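Local coordinates for helicase-like protein (PDB 2FG1), which is a macro-domain protein of unproven function that may remove ADP-ribose from modified thymidine in DNA by hydrolysis, at residues V21-T25 and H117-M123; I24-D30 and V79-Q85; A111-I115 and E145-I151. All coordinates share one frame; numbering follows the deposited sequence.

Interaction 1: residues V21-T25 and H117-M123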
ATOM      1  N   VAL A  21     -12.370  11.624  -1.284  1.00 18.67           N
ATOM      2  CA  VAL A  21     -11.071  11.314  -1.856  1.00 18.57           C
ATOM      3  C   VAL A  21     -10.569   9.997  -1.250  1.00 18.37           C
ATOM      4  O   VAL A  21     -10.691   9.763  -0.043  1.00 18.19           O
ATOM      5  CB  VAL A  21     -10.059  12.467  -1.610  1.00 18.89           C
ATOM      6  CG1 VAL A  21      -8.728  12.165  -2.264  1.00 19.53           C
ATOM      7  CG2 VAL A  21     -10.600  13.802  -2.139  1.00 20.27           C
ATOM      8  N   LYS A  22     -10.017   9.132  -2.096  1.00 18.11           N
ATOM      9  CA  LYS A  22      -9.608   7.787  -1.686  0.60 18.32           C
ATOM     10  C   LYS A  22      -8.177   7.506  -2.120  1.00 18.11           C
ATOM     11  O   LYS A  22      -7.764   7.913  -3.213  1.00 18.68           O
ATOM     12  CB  LYS A  22     -10.535   6.737  -2.306  0.60 18.22           C
ATOM     13  CG  LYS A  22     -12.032   6.952  -2.057  0.60 18.70           C
ATOM     14  CD  LYS A  22     -12.880   6.038  -2.943  0.60 19.22           C
ATOM     15  CE  LYS A  22     -14.351   6.401  -2.890  0.60 20.44           C
ATOM     16  NZ  LYS A  22     -15.168   5.370  -3.586  0.60 20.27           N
ATOM     17  N   VAL A  23      -7.434   6.804  -1.270  1.00 18.09           N
ATOM     18  CA  VAL A  23      -6.069   6.369  -1.584  1.00 18.41           C
ATOM     19  C   VAL A  23      -6.011   4.855  -1.438  1.00 18.21           C
ATOM     20  O   VAL A  23      -6.276   4.315  -0.345  1.00 18.71           O
ATOM     21  CB  VAL A  23      -5.022   7.029  -0.658  1.00 19.07           C
ATOM     22  CG1 VAL A  23      -3.616   6.563  -1.013  1.00 20.31           C
ATOM     23  CG2 VAL A  23      -5.097   8.555  -0.754  1.00 20.43           C
ATOM     24  N   ILE A  24      -5.682   4.169  -2.529  1.00 17.98           N
ATOM     25  CA  ILE A  24      -5.474   2.721  -2.499  1.00 18.27           C
ATOM     26  C   ILE A  24      -3.998   2.480  -2.206  1.00 18.41           C
ATOM     27  O   ILE A  24      -3.131   2.914  -2.982  1.00 18.85           O
ATOM     28  CB  ILE A  24      -5.836   2.087  -3.853  1.00 18.09           C
ATOM     29  CG1 ILE A  24      -7.323   2.267  -4.152  1.00 18.88           C
ATOM     30  CG2 ILE A  24      -5.465   0.589  -3.884  1.00 19.56           C
ATOM     31  CD1 ILE A  24      -7.672   2.078  -5.623  1.00 19.86           C
ATOM     32  N   THR A  25      -3.697   1.798  -1.106  1.00 17.92           N
ATOM     33  CA  THR A  25      -2.314   1.578  -0.680  1.00 17.99           C
ATOM     34  C   THR A  25      -1.928   0.127  -0.882  1.00 18.11           C
ATOM     35  O   THR A  25      -2.684  -0.768  -0.509  1.00 18.64           O
ATOM     36  CB  THR A  25      -2.112   1.902   0.813  1.00 18.98           C
ATOM     37  OG1 THR A  25      -2.985   1.080   1.604  1.00 19.05           O
ATOM     38  CG2 THR A  25      -2.412   3.351   1.116  1.00 20.25           C
ATOM     39  N   HIS A 117      -5.315  15.635   1.943  1.00 19.67           N
ATOM     40  CA  HIS A 117      -6.347  15.489   0.917  0.50 20.27           C
ATOM     41  C   HIS A 117      -7.716  15.091   1.472  1.00 20.33           C
ATOM     42  O   HIS A 117      -8.659  14.859   0.701  1.00 21.18           O
ATOM     43  CB  HIS A 117      -5.865  14.541  -0.185  0.50 20.61           C
ATOM     44  CG  HIS A 117      -4.740  15.102  -0.994  0.50 21.76           C
ATOM     45  ND1 HIS A 117      -3.416  14.891  -0.676  0.50 22.48           N
ATOM     46  CD2 HIS A 117      -4.743  15.901  -2.087  0.50 23.32           C
ATOM     47  CE1 HIS A 117      -2.650  15.520  -1.551  0.50 23.01           C
ATOM     48  NE2 HIS A 117      -3.432  16.139  -2.418  0.50 24.53           N
ATOM     49  N   LYS A 118      -7.837  15.048   2.799  1.00 20.07           N
ATOM     50  CA  LYS A 118      -9.086  14.667   3.483  1.00 20.92           C
ATOM     51  C   LYS A 118      -9.580  13.312   2.969  1.00 20.48           C
ATOM     52  O   LYS A 118     -10.781  13.117   2.728  1.00 21.13           O
ATOM     53  CB  LYS A 118     -10.160  15.754   3.324  1.00 21.36           C
ATOM     54  CG  LYS A 118      -9.720  17.123   3.836  1.00 22.24           C
ATOM     55  CD  LYS A 118     -10.819  18.165   3.670  1.00 23.67           C
ATOM     56  CE  LYS A 118     -10.344  19.540   4.144  1.00 27.93           C
ATOM     57  NZ  LYS A 118      -9.832  19.489   5.549  1.00 31.77           N
ATOM     58  N   ALA A 119      -8.638  12.384   2.822  1.00 19.39           N
ATOM     59  CA  ALA A 119      -8.900  11.125   2.147  1.00 19.30           C
ATOM     60  C   ALA A 119      -9.073   9.963   3.104  1.00 19.12           C
ATOM     61  O   ALA A 119      -8.737  10.053   4.286  1.00 20.93           O
ATOM     62  CB  ALA A 119      -7.796  10.836   1.162  1.00 19.22           C
ATOM     63  N   SER A 120      -9.601   8.870   2.566  1.00 18.14           N
ATOM     64  CA  SER A 120      -9.649   7.581   3.266  1.00 17.63           C
ATOM     65  C   SER A 120      -8.723   6.599   2.562  1.00 17.77           C
ATOM     66  O   SER A 120      -8.320   6.811   1.417  1.00 18.17           O
ATOM     67  CB  SER A 120     -11.071   7.038   3.264  1.00 17.91           C
ATOM     68  OG  SER A 120     -11.563   6.906   1.938  1.00 18.47           O
ATOM     69  N   VAL A 121      -8.381   5.523   3.267  1.00 17.43           N
ATOM     70  CA  VAL A 121      -7.446   4.503   2.780  1.00 17.63           C
ATOM     71  C   VAL A 121      -8.165   3.191   2.499  1.00 17.44           C
ATOM     72  O   VAL A 121      -9.057   2.776   3.251  1.00 17.44           O
ATOM     73  CB  VAL A 121      -6.288   4.324   3.779  1.00 17.84           C
ATOM     74  CG1 VAL A 121      -5.431   3.091   3.472  1.00 18.37           C
ATOM     75  CG2 VAL A 121      -5.411   5.568   3.772  1.00 19.22           C
ATOM     76  N   HIS A 122      -7.761   2.557   1.401  1.00 17.16           N
ATOM     77  CA  HIS A 122      -8.371   1.338   0.897  1.00 17.02           C
ATOM     78  C   HIS A 122      -7.256   0.388   0.520  1.00 17.25           C
ATOM     79  O   HIS A 122      -6.328   0.780  -0.189  1.00 17.77           O
ATOM     80  CB  HIS A 122      -9.259   1.688  -0.296  1.00 17.55           C
ATOM     81  CG  HIS A 122     -10.347   2.633   0.081  1.00 16.78           C
ATOM     82  ND1 HIS A 122     -11.609   2.205   0.425  1.00 17.27           N
ATOM     83  CD2 HIS A 122     -10.321   3.970   0.295  1.00 17.66           C
ATOM     84  CE1 HIS A 122     -12.335   3.250   0.786  1.00 17.64           C
ATOM     85  NE2 HIS A 122     -11.573   4.330   0.722  1.00 17.56           N
HETATM   86  N   MSE A 123      -7.319  -0.853   0.993  1.00 17.14           N
HETATM   87  CA  MSE A 123      -6.184  -1.742   0.790  1.00 17.99           C
HETATM   88  C   MSE A 123      -6.573  -3.194   0.745  1.00 17.86           C
HETATM   89  O   MSE A 123      -7.550  -3.597   1.359  1.00 17.23           O
HETATM   90  CB  MSE A 123      -5.150  -1.535   1.901  1.00 17.90           C
HETATM   91  CG  MSE A 123      -5.651  -1.891   3.306  1.00 18.45           C
HETATM   92 SE   MSE A 123      -4.283  -1.940   4.632  0.90 22.85          SE
HETATM   93  CE  MSE A 123      -3.956  -0.078   4.869  1.00 20.42           C
TER
HETATM   94  O   HOH W   1     -12.891   9.268   1.481  1.00 12.58           O
HETATM   95  O   HOH W   2     -12.792  13.515   0.878  1.00 19.29           O
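Lys22 lays the start of its aliphatic chain against the imidazole of His122, CB standing 3.8 Å from CD2 of that ring and CG as far from its NE2. Extended beyond CG, the lysine then leaves the contact for the carbonyls of Pro16 and Gly18, so methylene groups rather than charge meet the ring. The ring itself is gripped from two directions. His122 NE2 donates to Ser120 OG at 2.8 Å, while ND1 on the other side of the imidazole is hydrogen-bonded to Tyr156 OH. Ser120 can receive that bond because its OG sits between its own backbone N and carbonyl carbon (chi1 57°), turned toward the ring two residues on; OG also donates to a water that in turn donates to Val21 O. Lys22, Ser120 and His122 lie on one face of a parallel pairing between neighbouring strands 22-25 and 120-123 in the sheet of the macro domain. Four backbone bonds hold the register, among them Val23 N to Ser120 O at 2.8 Å. The opposite face, carrying Val23 and Val121, is apolar and is covered by helix 100-117. Ala119 follows Lys118, whose positive phi closes the Schellman motif ending that helix, and its CB packs against Val21 CG1 at 3.8 Å as well as against Val23 CG2 and Thr114. Thr25 crosses Val121 at about a right angle, its CG2 beside Val121 CG1, and its OG1 faces the CB of selenomethionine Met123 at 3.4 Å. Buried in this apolar setting, Thr25 OG1 finds no hydrogen-bond partner.

Interaction 2: residues I24-D30 and V79-Q85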
ATOM      1  N   ILE A  24      -5.682   4.169  -2.529  1.00 17.98           N
ATOM      2  CA  ILE A  24      -5.474   2.721  -2.499  1.00 18.27           C
ATOM      3  C   ILE A  24      -3.998   2.480  -2.206  1.00 18.41           C
ATOM      4  O   ILE A  24      -3.131   2.914  -2.982  1.00 18.85           O
ATOM      5  CB  ILE A  24      -5.836   2.087  -3.853  1.00 18.09           C
ATOM      6  CG1 ILE A  24      -7.323   2.267  -4.152  1.00 18.88           C
ATOM      7  CG2 ILE A  24      -5.465   0.589  -3.884  1.00 19.56           C
ATOM      8  CD1 ILE A  24      -7.672   2.078  -5.623  1.00 19.86           C
ATOM      9  N   THR A  25      -3.697   1.798  -1.106  1.00 17.92           N
ATOM     10  CA  THR A  25      -2.314   1.578  -0.680  1.00 17.99           C
ATOM     11  C   THR A  25      -1.928   0.127  -0.882  1.00 18.11           C
ATOM     12  O   THR A  25      -2.684  -0.768  -0.509  1.00 18.64           O
ATOM     13  CB  THR A  25      -2.112   1.902   0.813  1.00 18.98           C
ATOM     14  OG1 THR A  25      -2.985   1.080   1.604  1.00 19.05           O
ATOM     15  CG2 THR A  25      -2.412   3.351   1.116  1.00 20.25           C
ATOM     16  N   HIS A  26      -0.737  -0.121  -1.424  1.00 17.72           N
ATOM     17  CA  HIS A  26      -0.257  -1.496  -1.551  1.00 17.73           C
ATOM     18  C   HIS A  26       1.267  -1.521  -1.458  1.00 18.11           C
ATOM     19  O   HIS A  26       1.926  -0.497  -1.615  1.00 17.91           O
ATOM     20  CB  HIS A  26      -0.778  -2.118  -2.851  1.00 18.39           C
ATOM     21  CG  HIS A  26      -0.136  -1.550  -4.066  1.00 18.12           C
ATOM     22  ND1 HIS A  26       0.636  -2.315  -4.908  1.00 18.82           N
ATOM     23  CD2 HIS A  26      -0.084  -0.282  -4.537  1.00 18.67           C
ATOM     24  CE1 HIS A  26       1.122  -1.544  -5.868  1.00 18.70           C
ATOM     25  NE2 HIS A  26       0.707  -0.306  -5.661  1.00 18.27           N
ATOM     26  N   ILE A  27       1.809  -2.699  -1.173  1.00 17.49           N
ATOM     27  CA  ILE A  27       3.239  -2.865  -0.929  1.00 18.21           C
ATOM     28  C   ILE A  27       3.956  -3.335  -2.185  1.00 18.08           C
ATOM     29  O   ILE A  27       3.642  -4.401  -2.751  1.00 18.43           O
ATOM     30  CB  ILE A  27       3.511  -3.849   0.227  1.00 18.17           C
ATOM     31  CG1 ILE A  27       2.953  -3.296   1.548  1.00 18.78           C
ATOM     32  CG2 ILE A  27       5.014  -4.100   0.364  1.00 19.42           C
ATOM     33  CD1 ILE A  27       2.979  -4.300   2.709  1.00 18.67           C
ATOM     34  N   CYS A  28       4.930  -2.524  -2.592  1.00 17.73           N
ATOM     35  CA  CYS A  28       5.808  -2.815  -3.705  1.00 17.85           C
ATOM     36  C   CYS A  28       7.168  -3.268  -3.207  1.00 17.74           C
ATOM     37  O   CYS A  28       7.576  -2.994  -2.069  1.00 18.22           O
ATOM     38  CB  CYS A  28       5.982  -1.551  -4.557  1.00 18.16           C
ATOM     39  SG  CYS A  28       4.491  -0.965  -5.330  1.00 19.64           S
ATOM     40  N   ASN A  29       7.887  -3.965  -4.072  1.00 17.69           N
ATOM     41  CA  ASN A  29       9.258  -4.342  -3.755  1.00 17.83           C
ATOM     42  C   ASN A  29      10.275  -3.294  -4.204  1.00 18.24           C
ATOM     43  O   ASN A  29       9.954  -2.348  -4.950  1.00 18.29           O
ATOM     44  CB  ASN A  29       9.590  -5.709  -4.352  1.00 17.76           C
ATOM     45  CG  ASN A  29       9.505  -5.701  -5.852  1.00 17.48           C
ATOM     46  OD1 ASN A  29      10.394  -5.178  -6.527  1.00 18.02           O
ATOM     47  ND2 ASN A  29       8.404  -6.225  -6.384  1.00 18.03           N
ATOM     48  N   ASP A  30      11.507  -3.480  -3.743  1.00 18.18           N
ATOM     49  CA  ASP A  30      12.591  -2.535  -4.018  1.00 18.83           C
ATOM     50  C   ASP A  30      13.489  -2.930  -5.195  1.00 19.23           C
ATOM     51  O   ASP A  30      14.600  -2.405  -5.319  1.00 20.25           O
ATOM     52  CB  ASP A  30      13.427  -2.291  -2.750  1.00 19.22           C
ATOM     53  CG  ASP A  30      14.100  -3.547  -2.227  1.00 18.97           C
ATOM     54  OD1 ASP A  30      13.958  -4.626  -2.848  1.00 18.90           O
ATOM     55  OD2 ASP A  30      14.792  -3.443  -1.185  1.00 20.14           O
ATOM     56  N   VAL A  79      -3.445   6.056  -6.073  1.00 18.31           N
ATOM     57  CA  VAL A  79      -2.796   4.818  -5.657  1.00 18.42           C
ATOM     58  C   VAL A  79      -1.446   5.168  -5.051  1.00 18.46           C
ATOM     59  O   VAL A  79      -0.695   5.964  -5.630  1.00 18.91           O
ATOM     60  CB  VAL A  79      -2.623   3.832  -6.849  1.00 18.24           C
ATOM     61  CG1 VAL A  79      -1.795   2.599  -6.440  1.00 19.61           C
ATOM     62  CG2 VAL A  79      -3.973   3.425  -7.416  1.00 18.73           C
ATOM     63  N   ALA A  80      -1.146   4.600  -3.882  1.00 18.07           N
ATOM     64  CA  ALA A  80       0.132   4.789  -3.218  1.00 18.01           C
ATOM     65  C   ALA A  80       0.974   3.539  -3.406  1.00 18.36           C
ATOM     66  O   ALA A  80       0.666   2.477  -2.847  1.00 18.38           O
ATOM     67  CB  ALA A  80      -0.093   5.078  -1.734  1.00 18.76           C
ATOM     68  N   ASN A  81       2.029   3.670  -4.208  1.00 17.97           N
ATOM     69  CA  ASN A  81       3.002   2.594  -4.416  1.00 18.06           C
ATOM     70  C   ASN A  81       4.018   2.698  -3.272  1.00 18.12           C
ATOM     71  O   ASN A  81       4.843   3.600  -3.267  1.00 18.18           O
ATOM     72  CB  ASN A  81       3.734   2.772  -5.761  1.00 17.89           C
ATOM     73  CG  ASN A  81       2.826   2.642  -6.981  1.00 17.79           C
ATOM     74  OD1 ASN A  81       1.856   1.897  -6.995  1.00 18.01           O
ATOM     75  ND2 ASN A  81       3.210   3.329  -8.066  1.00 17.75           N
HETATM   76  N   MSE A  82       3.924   1.793  -2.298  1.00 17.94           N
HETATM   77  CA  MSE A  82       4.709   1.886  -1.066  1.00 18.43           C
HETATM   78  C   MSE A  82       5.833   0.871  -1.096  1.00 17.94           C
HETATM   79  O   MSE A  82       5.572  -0.323  -1.125  1.00 17.99           O
HETATM   80  CB  MSE A  82       3.823   1.572   0.149  1.00 18.33           C
HETATM   81  CG  MSE A  82       2.584   2.474   0.304  1.00 18.35           C
HETATM   82 SE   MSE A  82       1.656   2.210   1.998  0.90 22.09          SE
HETATM   83  CE  MSE A  82       1.280   0.296   1.873  1.00 19.93           C
ATOM     84  N   ILE A  83       7.085   1.322  -1.069  1.00 17.84           N
ATOM     85  CA  ILE A  83       8.186   0.356  -1.121  1.00 18.40           C
ATOM     86  C   ILE A  83       8.406  -0.233   0.267  1.00 18.41           C
ATOM     87  O   ILE A  83       9.024   0.395   1.131  1.00 18.53           O
ATOM     88  CB  ILE A  83       9.482   0.954  -1.703  1.00 18.33           C
ATOM     89  CG1 ILE A  83       9.229   1.533  -3.099  1.00 19.36           C
ATOM     90  CG2 ILE A  83      10.569  -0.125  -1.760  1.00 18.47           C
ATOM     91  CD1 ILE A  83      10.468   2.162  -3.725  1.00 19.93           C
ATOM     92  N   GLY A  84       7.887  -1.444   0.476  1.00 18.67           N
ATOM     93  CA  GLY A  84       7.855  -2.047   1.808  1.00 19.00           C
ATOM     94  C   GLY A  84       8.342  -3.474   1.912  1.00 19.09           C
ATOM     95  O   GLY A  84       8.189  -4.105   2.957  1.00 19.30           O
ATOM     96  N   GLN A  85       8.911  -3.988   0.832  1.00 19.21           N
ATOM     97  CA  GLN A  85       9.497  -5.313   0.890  1.00 19.68           C
ATOM     98  C   GLN A  85      10.813  -5.350   0.128  1.00 19.66           C
ATOM     99  O   GLN A  85      10.994  -4.665  -0.881  1.00 19.54           O
ATOM    100  CB  GLN A  85       8.515  -6.398   0.433  1.00 20.70           C
ATOM    101  CG  GLN A  85       8.339  -6.481  -1.046  1.00 20.93           C
ATOM    102  CD  GLN A  85       7.446  -7.644  -1.464  1.00 22.35           C
ATOM    103  OE1 GLN A  85       6.220  -7.575  -1.311  1.00 24.06           O
ATOM    104  NE2 GLN A  85       8.050  -8.703  -2.011  1.00 22.61           N
TER
HETATM  105  O   HOH W   3       3.435  -7.023  -1.656  1.00 28.24           O
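Strands 24-29 and 79-85 run parallel in register from Ile24-Val79 to Cys28-Ile83, their axes twisted by 52° and 4.4 Å apart at closest, until a beta bulge shifts the pairing to Asn29-Gln85. At the bulge Cys28 O takes Gly84 N at 3.0 Å and, weakly, Gln85 N. Gly84, with no side chain, allows Ile27 CG2 to lie directly against its backbone. On the face carrying His26 and Asn81, the imidazole and the amide run alongside each other, their planes turned 82° apart. His26 NE2 donates to Asn81 OD1 at 2.8 Å, nearly straight, the oxygen lying near the ring plane and offering a lone pair. His26 reaches it because its CG stands between the backbone N and carbonyl carbon (chi1 71°), swinging the imidazole across to the neighbouring strand. Next along this face Cys28 SG packs on Asn81 CB at 3.8 Å. The strands are neighbours in the macro domain's central mixed sheet, with helices 38-45 and 48-59 on the His26 face and helix 100-117 on the Met82 face. The middle of the latter, around Met82, Ile27 and Ala80, is largely apolar: selenomethionine Met82, bent at its third torsion, brings CE to 4.0 Å from Ile27 CG1 and against the backbone carbonyl of His26, a flexible chain that also packs on Cys106, Leu107 and Val110. Farther on, Gln85 CG rests on Asn29 CB at 3.6 Å; a water donates to Ile27 O and Gln85 OE1, while Gln85 NE2 bonds to Gly87 O. With His26 NE2 as donor and Asn81 ND2 bonded to Gln69 OE1 and Pro49 O, the orientation of the Asn81 amide is defined, both its ends engaged.

Interaction 3: residues A111-I115 and E145-I151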
ATOM      1  N   ALA A 111      -0.109   8.823   5.855  1.00 17.81           N
ATOM      2  CA  ALA A 111      -0.895   9.584   6.828  1.00 17.64           C
ATOM      3  C   ALA A 111      -0.900  11.081   6.489  1.00 17.93           C
ATOM      4  O   ALA A 111      -1.951  11.718   6.497  1.00 18.32           O
ATOM      5  CB  ALA A 111      -0.389   9.347   8.237  1.00 18.19           C
ATOM      6  N   LEU A 112       0.271  11.638   6.194  1.00 17.55           N
ATOM      7  CA  LEU A 112       0.350  13.062   5.848  1.00 18.16           C
ATOM      8  C   LEU A 112      -0.426  13.369   4.575  1.00 18.09           C
ATOM      9  O   LEU A 112      -1.159  14.355   4.511  1.00 17.95           O
ATOM     10  CB  LEU A 112       1.803  13.496   5.694  1.00 19.57           C
ATOM     11  CG  LEU A 112       2.669  13.384   6.945  1.00 21.83           C
ATOM     12  CD1 LEU A 112       4.124  13.605   6.590  1.00 23.92           C
ATOM     13  CD2 LEU A 112       2.234  14.361   7.987  1.00 24.13           C
ATOM     14  N   PHE A 113      -0.273  12.517   3.571  1.00 17.95           N
ATOM     15  CA  PHE A 113      -0.948  12.727   2.292  1.00 18.36           C
ATOM     16  C   PHE A 113      -2.474  12.670   2.451  1.00 18.05           C
ATOM     17  O   PHE A 113      -3.201  13.533   1.930  1.00 18.26           O
ATOM     18  CB  PHE A 113      -0.459  11.681   1.278  1.00 19.21           C
ATOM     19  CG  PHE A 113      -1.049  11.832  -0.103  1.00 19.69           C
ATOM     20  CD1 PHE A 113      -0.351  12.505  -1.097  1.00 19.89           C
ATOM     21  CD2 PHE A 113      -2.280  11.270  -0.418  1.00 20.65           C
ATOM     22  CE1 PHE A 113      -0.886  12.629  -2.388  1.00 21.13           C
ATOM     23  CE2 PHE A 113      -2.831  11.401  -1.702  1.00 21.14           C
ATOM     24  CZ  PHE A 113      -2.129  12.078  -2.682  1.00 20.86           C
ATOM     25  N   THR A 114      -2.932  11.658   3.178  0.50 18.02           N
ATOM     26  CA  THR A 114      -4.340  11.420   3.389  0.50 18.49           C
ATOM     27  C   THR A 114      -4.966  12.577   4.190  0.50 18.34           C
ATOM     28  O   THR A 114      -6.039  13.062   3.836  0.50 18.55           O
ATOM     29  CB  THR A 114      -4.512  10.029   4.041  0.50 18.87           C
ATOM     30  OG1 THR A 114      -4.066   9.024   3.109  0.50 18.91           O
ATOM     31  CG2 THR A 114      -5.930   9.758   4.425  0.50 19.90           C
ATOM     32  N   ILE A 115      -4.269  13.041   5.227  1.00 18.14           N
ATOM     33  CA  ILE A 115      -4.724  14.183   6.031  1.00 18.27           C
ATOM     34  C   ILE A 115      -4.869  15.419   5.124  1.00 18.32           C
ATOM     35  O   ILE A 115      -5.912  16.081   5.126  1.00 18.56           O
ATOM     36  CB  ILE A 115      -3.799  14.473   7.219  1.00 18.23           C
ATOM     37  CG1 ILE A 115      -3.953  13.379   8.281  1.00 18.53           C
ATOM     38  CG2 ILE A 115      -4.160  15.843   7.834  1.00 18.74           C
ATOM     39  CD1 ILE A 115      -2.823  13.349   9.318  1.00 20.28           C
ATOM     40  N   GLU A 145      -0.727   4.074  12.698  1.00 16.31           N
ATOM     41  CA  GLU A 145      -0.341   5.124  11.754  1.00 16.66           C
ATOM     42  C   GLU A 145      -1.511   5.810  11.072  1.00 17.60           C
ATOM     43  O   GLU A 145      -1.343   6.928  10.595  1.00 18.35           O
ATOM     44  CB  GLU A 145       0.651   4.597  10.709  1.00 16.33           C
ATOM     45  CG  GLU A 145       2.003   4.171  11.277  1.00 16.72           C
ATOM     46  CD  GLU A 145       2.786   5.300  11.945  1.00 16.66           C
ATOM     47  OE1 GLU A 145       2.413   6.488  11.796  1.00 17.99           O
ATOM     48  OE2 GLU A 145       3.786   5.008  12.624  1.00 16.55           O
ATOM     49  N   LEU A 146      -2.670   5.157  11.000  1.00 16.99           N
ATOM     50  CA  LEU A 146      -3.821   5.715  10.271  1.00 17.27           C
ATOM     51  C   LEU A 146      -5.059   5.880  11.141  1.00 17.43           C
ATOM     52  O   LEU A 146      -5.573   6.990  11.303  1.00 17.41           O
ATOM     53  CB  LEU A 146      -4.144   4.884   9.015  1.00 17.84           C
ATOM     54  CG  LEU A 146      -3.023   4.799   7.974  1.00 18.29           C
ATOM     55  CD1 LEU A 146      -3.389   3.822   6.873  1.00 19.91           C
ATOM     56  CD2 LEU A 146      -2.665   6.177   7.386  1.00 20.21           C
ATOM     57  N   ILE A 147      -5.535   4.778  11.710  1.00 17.77           N
ATOM     58  CA  ILE A 147      -6.805   4.787  12.437  1.00 18.49           C
ATOM     59  C   ILE A 147      -6.832   5.800  13.581  1.00 18.54           C
ATOM     60  O   ILE A 147      -7.830   6.495  13.784  1.00 18.46           O
ATOM     61  CB  ILE A 147      -7.130   3.370  12.965  1.00 18.46           C
ATOM     62  CG1 ILE A 147      -7.469   2.430  11.806  1.00 19.61           C
ATOM     63  CG2 ILE A 147      -8.250   3.386  14.011  1.00 19.76           C
ATOM     64  CD1 ILE A 147      -8.746   2.781  11.045  1.00 18.99           C
ATOM     65  N   THR A 148      -5.736   5.897  14.321  1.00 18.94           N
ATOM     66  CA  THR A 148      -5.684   6.779  15.488  1.00 20.89           C
ATOM     67  C   THR A 148      -5.728   8.268  15.142  1.00 21.09           C
ATOM     68  O   THR A 148      -5.928   9.104  16.042  1.00 21.86           O
ATOM     69  CB  THR A 148      -4.433   6.512  16.343  1.00 21.35           C
ATOM     70  OG1 THR A 148      -3.267   6.786  15.559  1.00 23.78           O
ATOM     71  CG2 THR A 148      -4.420   5.068  16.844  1.00 23.23           C
ATOM     72  N   LYS A 149      -5.535   8.588  13.862  1.00 21.17           N
ATOM     73  CA  LYS A 149      -5.609   9.969  13.386  0.50 21.14           C
ATOM     74  C   LYS A 149      -6.923  10.242  12.679  1.00 21.34           C
ATOM     75  O   LYS A 149      -7.067  11.240  11.971  1.00 21.39           O
ATOM     76  CB  LYS A 149      -4.442  10.276  12.453  0.50 21.93           C
ATOM     77  CG  LYS A 149      -3.113  10.255  13.149  0.50 20.65           C
ATOM     78  CD  LYS A 149      -2.052   9.746  12.226  0.50 20.89           C
ATOM     79  CE  LYS A 149      -1.091   8.901  13.023  0.50 19.08           C
ATOM     80  NZ  LYS A 149       0.107   8.556  12.233  0.50 16.25           N
ATOM     81  N   GLU A 150      -7.879   9.341  12.880  1.00 20.45           N
ATOM     82  CA  GLU A 150      -9.218   9.449  12.307  1.00 20.87           C
ATOM     83  C   GLU A 150      -9.201   9.374  10.782  1.00 20.51           C
ATOM     84  O   GLU A 150     -10.071   9.931  10.106  1.00 21.99           O
ATOM     85  CB  GLU A 150      -9.957  10.676  12.860  1.00 21.26           C
ATOM     86  CG  GLU A 150     -10.185  10.527  14.368  1.00 22.82           C
ATOM     87  CD  GLU A 150     -10.793  11.740  15.047  1.00 22.66           C
ATOM     88  OE1 GLU A 150     -10.996  12.784  14.393  1.00 25.67           O
ATOM     89  OE2 GLU A 150     -11.072  11.636  16.257  1.00 24.48           O
ATOM     90  N   ILE A 151      -8.225   8.646  10.250  1.00 19.40           N
ATOM     91  CA  ILE A 151      -8.227   8.297   8.836  0.50 18.97           C
ATOM     92  C   ILE A 151      -8.908   6.940   8.697  1.00 18.91           C
ATOM     93  O   ILE A 151      -8.457   5.941   9.281  1.00 19.87           O
ATOM     94  CB  ILE A 151      -6.804   8.223   8.256  0.50 18.44           C
ATOM     95  CG1 ILE A 151      -6.067   9.552   8.448  0.50 17.86           C
ATOM     96  CG2 ILE A 151      -6.853   7.851   6.765  0.50 18.98           C
ATOM     97  CD1 ILE A 151      -4.568   9.427   8.346  0.50 16.24           C
TER
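Ala111 and Ile151 meet in the apolar part of this contact, where the CD1 tip of the isoleucine comes within 4.2 Å of the alanine CB. The same CD1 methyl touches Ile115 CG1 at 4.0 Å, the two isoleucines crossing at about a right angle, so that it lies against one turn of the helix between residues 111 and 115. Leu146 brings its CD2 branch to 4.0 Å from Ala111 CB, and the small alanine lets the backbones close to 5.9 Å between the CA atoms of Ala111 and Leu146. Ala111 CB also rests on the backbone of the other segment, 3.5 Å from Glu145 O. No polar bond joins the two segments directly. Within residues 145-151, Lys149 in the conformer given is bent at its second and third torsions and curls back so that NZ donates to Glu145 O at 2.7 Å, coming from above the carbonyl plane; NZ also makes a salt bridge, with a weak hydrogen bond, to Glu145 OE1. The other carboxylate oxygen, OE2, is paired with Arg104 and Lys108 of helix 100-117, so Glu145 ties the two helices by charge. Backbone bonds shape the helix end: Leu146 O accepts both Lys149 N and Ile151 N, and Glu150, with positive phi, completes a Schellman motif. That turn directs the chain from helix 135-147 toward strand 153-157. Ile151, Leu146 and Thr114 all also touch Val121, so the ends of helices 100-117 and 135-147 pack together over strand 120-123, with Leu146 reaching on to Val153.

Interactions 1 and 2 lie on the two edges of one strand, 22-29, sharing Ile24 and Thr25, and together join three neighbouring parallel strands of the sheet; interaction 3 is the packing of two helix ends on one face of it. Interaction 2 lies nearest the centre of the chain and is the most fully buried; interaction 1 is partly buried, with water joining its polar edge, and interaction 3, though largely buried, sits farthest out, with Ile115 exposed. Backbone hydrogen bonds dominate the first two, whereas interaction 3 relies on apolar packing across its segments. Interactions 1 and 3 touch through Thr114 and Ala119, where helix 100-117 leads into strand 120-123.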